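Side-chain contacts in hypothetical protein HI1011 (Haemophilus influenzae, PDB 1YZY), which catalyses the ATP-dependent phosphorylation of 3-oxo-tetronate to 3-oxo-tetronate 4-phosphate, a kinase step in carbohydrate metabolism: residues Val110-Leu115 and Glu205-Ala210; Glu181-Leu186 and Glu209-Phe214. All coordinates share one frame; numbering follows the deposited sequence.

Both interactions use helix 202-210 and lie within the sugar-binding N-terminal domain, their centres about 10 Å apart. They share Glu209 and Ala210, and their apolar side chains run together. CZ of Phe183, from interaction 2, sits 3.6 Å from CG1 of Val110 and 3.7 Å from CD1 of Leu207, both from interaction 1. The same Val110 CG1 lies 3.8 Å from CE2 of Phe214. Strand 109-111, helix 202-210 and helix 176-188 therefore meet in one apolar cluster. The cluster is away from the ATP-binding residues inferred by similarity, Ser254, Gly354-Thr357 and Gly397, so it is best read as packing of the fold.

Interaction 1. Residues Val110-Leu115 and Glu205-Ala210; sequences VITPAL and EVLAEA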
loop_
_atom_site.group_PDB
_atom_site.type_symbol
_atom_site.label_atom_id
_atom_site.label_comp_id
_atom_site.label_asym_id
_atom_site.label_seq_id
_atom_site.Cartn_x
_atom_site.Cartn_y
_atom_site.Cartn_z
ATOM N N VAL A 110 19.996 5.659 7.254
ATOM C CA VAL A 110 19.824 6.623 6.158
ATOM C C VAL A 110 18.388 7.139 6.039
ATOM O O VAL A 110 17.444 6.505 6.498
ATOM C CB VAL A 110 20.240 6.029 4.785
ATOM C CG1 VAL A 110 21.657 5.505 4.857
ATOM C CG2 VAL A 110 19.275 4.927 4.353
ATOM N N ILE A 111 18.241 8.283 5.386
ATOM C CA ILE A 111 16.944 8.911 5.192
ATOM C C ILE A 111 16.804 9.251 3.717
ATOM O O ILE A 111 17.658 9.941 3.159
ATOM C CB ILE A 111 16.848 10.211 6.031
ATOM C CG1 ILE A 111 16.829 9.867 7.520
ATOM C CG2 ILE A 111 15.670 11.070 5.596
ATOM C CD1 ILE A 111 16.860 11.072 8.401
ATOM N N THR A 112 15.749 8.763 3.076
ATOM C CA THR A 112 15.539 9.070 1.670
ATOM C C THR A 112 14.140 8.834 1.128
ATOM O O THR A 112 13.740 7.702 0.887
ATOM C CB THR A 112 16.570 8.357 0.744
ATOM O OG1 THR A 112 16.246 8.618 -0.629
ATOM C CG2 THR A 112 16.589 6.853 0.985
ATOM N N PRO A 113 13.338 9.903 1.044
ATOM C CA PRO A 113 11.974 9.827 0.518
ATOM C C PRO A 113 11.915 10.024 -0.996
ATOM O O PRO A 113 10.915 10.476 -1.553
ATOM C CB PRO A 113 11.332 11.096 1.086
ATOM C CG PRO A 113 12.484 12.031 1.261
ATOM C CD PRO A 113 13.512 11.129 1.841
ATOM N N ALA A 114 13.007 9.678 -1.667
ATOM C CA ALA A 114 13.260 9.874 -3.089
ATOM C C ALA A 114 12.948 8.717 -4.035
ATOM O O ALA A 114 13.127 7.544 -3.719
ATOM C CB ALA A 114 14.638 10.457 -3.439
ATOM N N LEU A 115 12.517 9.118 -5.227
ATOM C CA LEU A 115 12.206 8.269 -6.370
ATOM C C LEU A 115 12.098 9.213 -7.565
ATOM O O LEU A 115 11.020 9.613 -8.003
ATOM C CB LEU A 115 10.899 7.500 -6.195
ATOM C CG LEU A 115 10.615 6.509 -7.330
ATOM C CD1 LEU A 115 11.855 5.678 -7.631
ATOM C CD2 LEU A 115 9.445 5.610 -6.945
ATOM N N GLU A 205 19.969 3.083 -6.744
ATOM C CA GLU A 205 20.575 1.800 -7.065
ATOM C C GLU A 205 21.933 1.697 -6.343
ATOM O O GLU A 205 22.327 0.624 -5.869
ATOM C CB GLU A 205 20.740 1.721 -8.582
ATOM C CG GLU A 205 21.168 0.379 -9.147
ATOM C CD GLU A 205 21.019 0.322 -10.665
ATOM O OE1 GLU A 205 21.103 -0.790 -11.228
ATOM O OE2 GLU A 205 20.802 1.383 -11.296
ATOM N N VAL A 206 22.651 2.817 -6.288
ATOM C CA VAL A 206 23.946 2.897 -5.608
ATOM C C VAL A 206 23.729 2.766 -4.099
ATOM O O VAL A 206 24.420 1.998 -3.430
ATOM C CB VAL A 206 24.648 4.256 -5.907
ATOM C CG1 VAL A 206 25.861 4.452 -4.999
ATOM C CG2 VAL A 206 25.079 4.317 -7.371
ATOM N N LEU A 207 22.800 3.563 -3.569
ATOM C CA LEU A 207 22.466 3.544 -2.143
ATOM C C LEU A 207 22.021 2.148 -1.722
ATOM O O LEU A 207 22.474 1.632 -0.705
ATOM C CB LEU A 207 21.365 4.566 -1.824
ATOM C CG LEU A 207 21.003 4.711 -0.336
ATOM C CD1 LEU A 207 22.256 4.986 0.482
ATOM C CD2 LEU A 207 20.000 5.829 -0.139
ATOM N N ALA A 208 21.141 1.545 -2.517
ATOM C CA ALA A 208 20.638 0.197 -2.250
ATOM C C ALA A 208 21.784 -0.768 -1.980
ATOM O O ALA A 208 21.712 -1.610 -1.078
ATOM C CB ALA A 208 19.815 -0.295 -3.428
ATOM N N GLU A 209 22.830 -0.652 -2.790
ATOM C CA GLU A 209 24.015 -1.488 -2.669
ATOM C C GLU A 209 24.817 -1.104 -1.425
ATOM O O GLU A 209 25.366 -1.967 -0.736
ATOM C CB GLU A 209 24.874 -1.330 -3.924
ATOM C CG GLU A 209 25.383 -2.641 -4.500
ATOM C CD GLU A 209 26.823 -2.920 -4.137
ATOM O OE1 GLU A 209 27.720 -2.286 -4.740
ATOM O OE2 GLU A 209 27.059 -3.777 -3.257
ATOM N N ALA A 210 24.888 0.196 -1.153
ATOM C CA ALA A 210 25.621 0.708 0.002
ATOM C C ALA A 210 25.000 0.274 1.348
ATOM O O ALA A 210 25.718 -0.064 2.293
ATOM C CB ALA A 210 25.723 2.236 -0.087
#
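Leu207, on helix 202-210, extends toward Val110, in strand 109-111, which runs parallel to strand 193-196, and toward Thr112, which follows in the same segment. This is helix-on-sheet packing in the alpha/beta fold of the sugar-binding N-terminal domain; the nearest CA atoms, those of Val110 and Leu207, are 9.2 Å apart, so the side chains bridge the distance. From CB the leucine chain sets off toward the strand, with CG anti to the backbone N (chi1 -176°). Neither CB nor CG comes within 4.5 Å of the strand segment; the two methyl groups at the fork make the contact. CD1 branches toward Val110 and stops 4.4 Å from its CG1, a loose apolar approach. CD2 goes to the other partner and ends 3.7 Å from CG2 of Thr112. Here two methyl groups meet tip to tip, the closest approach between the segments. The threonine presents its methyl because OG1 lies anti to the backbone N (chi1 176°), leaving CG2 between the backbone N and the carbonyl carbon. Only 104 Å² is buried between the segments, counting both sides, although all three touching residues are buried in the protein. Thr112 also packs on Leu223 and Ile122, while its backbone is hydrogen-bonded to that of Gly220. Two residues earlier, the carbonyl O of Val110 accepts a hydrogen bond from OG1 of Thr218.

Interaction 2. Residues Glu181-Leu186 and Glu209-Phe214; sequences ECFAEL and EAVADF
Phe183 and Phe214 form the tight part of this contact: CD2 of Phe183 lies 3.6 Å from CZ of Phe214, and its CE2 is 3.7 Å from the same atom. The rings meet obliquely, with centroids 5.3 Å apart and planes inclined by 55°. Phe183 reaches across from its helix with CG anti to the carbonyl carbon (chi1 -78°). Its CE2 also touches two smaller groups at a slightly longer range, CB of Ala210 at 4.0 Å and CG1 of Val211 at 4.1 Å. That same Val211 methyl is placed over the centre of the Phe214 ring, 4.1 Å above its plane, and so packs against both aromatic side chains. In the fold, Phe183 belongs to helix 176-188, the longer helix in the beta-alpha-beta crossover between the neighbouring parallel strands 164-167 and 193-196, and it also touches Val167 on the first of these. Its partners lie where the chain leaves helix 202-210: a type I beta turn runs from Val211 to Phe214, with Phe214 N bonded to Val211 O at 3.3 Å. This turn brings the valine and the phenylalanine to the same apolar patch. The solvent side differs sharply in character. Glu209 and Asp213 are exposed and their side chains stay more than 9 Å from residues 181-186; on the helix, Glu181 and Ala184 are exposed as well. Glu209 packs instead on Ala176, at the start of that helix. Phe214 lies at this boundary, partly exposed, its carbonyl O hydrogen-bonded to NE2 of Gln76.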
loop_
_atom_site.group_PDB
_atom_site.type_symbol
_atom_site.label_atom_id
_atom_site.label_comp_id
_atom_site.label_asym_id
_atom_site.label_seq_id
_atom_site.Cartn_x
_atom_site.Cartn_y
_atom_site.Cartn_z
ATOM N N GLU A 181 32.189 5.198 2.554
ATOM C CA GLU A 181 33.290 5.967 3.101
ATOM C C GLU A 181 32.697 7.257 3.662
ATOM O O GLU A 181 33.162 7.764 4.678
ATOM C CB GLU A 181 34.344 6.257 2.023
ATOM C CG GLU A 181 35.083 5.009 1.523
ATOM C CD GLU A 181 36.161 5.306 0.463
ATOM O OE1 GLU A 181 36.253 6.449 -0.053
ATOM O OE2 GLU A 181 36.927 4.370 0.145
ATOM N N CYS A 182 31.695 7.804 2.984
ATOM C CA CYS A 182 31.030 9.008 3.464
ATOM C C CYS A 182 30.197 8.657 4.707
ATOM O O CYS A 182 30.024 9.493 5.588
ATOM C CB CYS A 182 30.119 9.603 2.387
ATOM S SG CYS A 182 30.956 10.369 0.960
ATOM N N PHE A 183 29.629 7.449 4.734
ATOM C CA PHE A 183 28.842 6.980 5.874
ATOM C C PHE A 183 29.767 6.902 7.088
ATOM O O PHE A 183 29.387 7.272 8.202
ATOM C CB PHE A 183 28.271 5.573 5.632
ATOM C CG PHE A 183 27.051 5.528 4.743
ATOM C CD1 PHE A 183 26.310 6.666 4.470
ATOM C CD2 PHE A 183 26.646 4.320 4.180
ATOM C CE1 PHE A 183 25.182 6.607 3.646
ATOM C CE2 PHE A 183 25.523 4.250 3.355
ATOM C CZ PHE A 183 24.792 5.394 3.087
ATOM N N ALA A 184 30.960 6.355 6.869
ATOM C CA ALA A 184 31.949 6.209 7.926
ATOM C C ALA A 184 32.405 7.573 8.440
ATOM O O ALA A 184 32.737 7.733 9.619
ATOM C CB ALA A 184 33.134 5.410 7.416
ATOM N N GLU A 185 32.429 8.544 7.537
ATOM C CA GLU A 185 32.832 9.909 7.835
ATOM C C GLU A 185 31.745 10.632 8.635
ATOM O O GLU A 185 32.048 11.309 9.616
ATOM C CB GLU A 185 33.131 10.629 6.514
ATOM C CG GLU A 185 33.033 12.137 6.525
ATOM C CD GLU A 185 32.748 12.689 5.133
ATOM O OE1 GLU A 185 31.549 12.822 4.778
ATOM O OE2 GLU A 185 33.716 12.972 4.388
ATOM N N LEU A 186 30.490 10.503 8.203
ATOM C CA LEU A 186 29.363 11.135 8.895
ATOM C C LEU A 186 29.224 10.590 10.319
ATOM O O LEU A 186 28.907 11.338 11.241
ATOM C CB LEU A 186 28.058 10.926 8.124
ATOM C CG LEU A 186 27.884 11.623 6.775
ATOM C CD1 LEU A 186 26.557 11.215 6.149
ATOM C CD2 LEU A 186 27.949 13.134 6.939
ATOM N N GLU A 209 22.830 -0.652 -2.790
ATOM C CA GLU A 209 24.015 -1.488 -2.669
ATOM C C GLU A 209 24.817 -1.104 -1.425
ATOM O O GLU A 209 25.366 -1.967 -0.736
ATOM C CB GLU A 209 24.874 -1.330 -3.924
ATOM C CG GLU A 209 25.383 -2.641 -4.500
ATOM C CD GLU A 209 26.823 -2.920 -4.137
ATOM O OE1 GLU A 209 27.720 -2.286 -4.740
ATOM O OE2 GLU A 209 27.059 -3.777 -3.257
ATOM N N ALA A 210 24.888 0.196 -1.153
ATOM C CA ALA A 210 25.621 0.708 0.002
ATOM C C ALA A 210 25.000 0.274 1.348
ATOM O O ALA A 210 25.718 -0.064 2.293
ATOM C CB ALA A 210 25.723 2.236 -0.087
ATOM N N VAL A 211 23.669 0.291 1.424
ATOM C CA VAL A 211 22.954 -0.093 2.639
ATOM C C VAL A 211 22.603 -1.585 2.717
ATOM O O VAL A 211 21.729 -1.983 3.484
ATOM C CB VAL A 211 21.650 0.730 2.805
ATOM C CG1 VAL A 211 21.967 2.208 2.954
ATOM C CG2 VAL A 211 20.726 0.500 1.631
ATOM N N ALA A 212 23.321 -2.411 1.970
ATOM C CA ALA A 212 23.075 -3.850 1.940
ATOM C C ALA A 212 23.238 -4.587 3.270
ATOM O O ALA A 212 22.753 -5.709 3.422
ATOM C CB ALA A 212 23.961 -4.491 0.897
ATOM N N ASP A 213 23.983 -4.006 4.202
ATOM C CA ASP A 213 24.204 -4.648 5.493
ATOM C C ASP A 213 23.664 -3.864 6.679
ATOM O O ASP A 213 23.926 -4.222 7.831
ATOM C CB ASP A 213 25.691 -4.952 5.698
ATOM C CG ASP A 213 26.197 -6.039 4.767
ATOM O OD1 ASP A 213 25.604 -7.142 4.753
ATOM O OD2 ASP A 213 27.186 -5.790 4.045
ATOM N N PHE A 214 22.976 -2.760 6.397
ATOM C CA PHE A 214 22.367 -1.941 7.437
ATOM C C PHE A 214 21.241 -2.743 8.102
ATOM O O PHE A 214 20.429 -3.366 7.422
ATOM C CB PHE A 214 21.769 -0.670 6.833
ATOM C CG PHE A 214 22.720 0.489 6.765
ATOM C CD1 PHE A 214 24.012 0.329 6.270
ATOM C CD2 PHE A 214 22.305 1.757 7.154
ATOM C CE1 PHE A 214 24.870 1.420 6.160
ATOM C CE2 PHE A 214 23.157 2.855 7.047
ATOM C CZ PHE A 214 24.440 2.686 6.548
#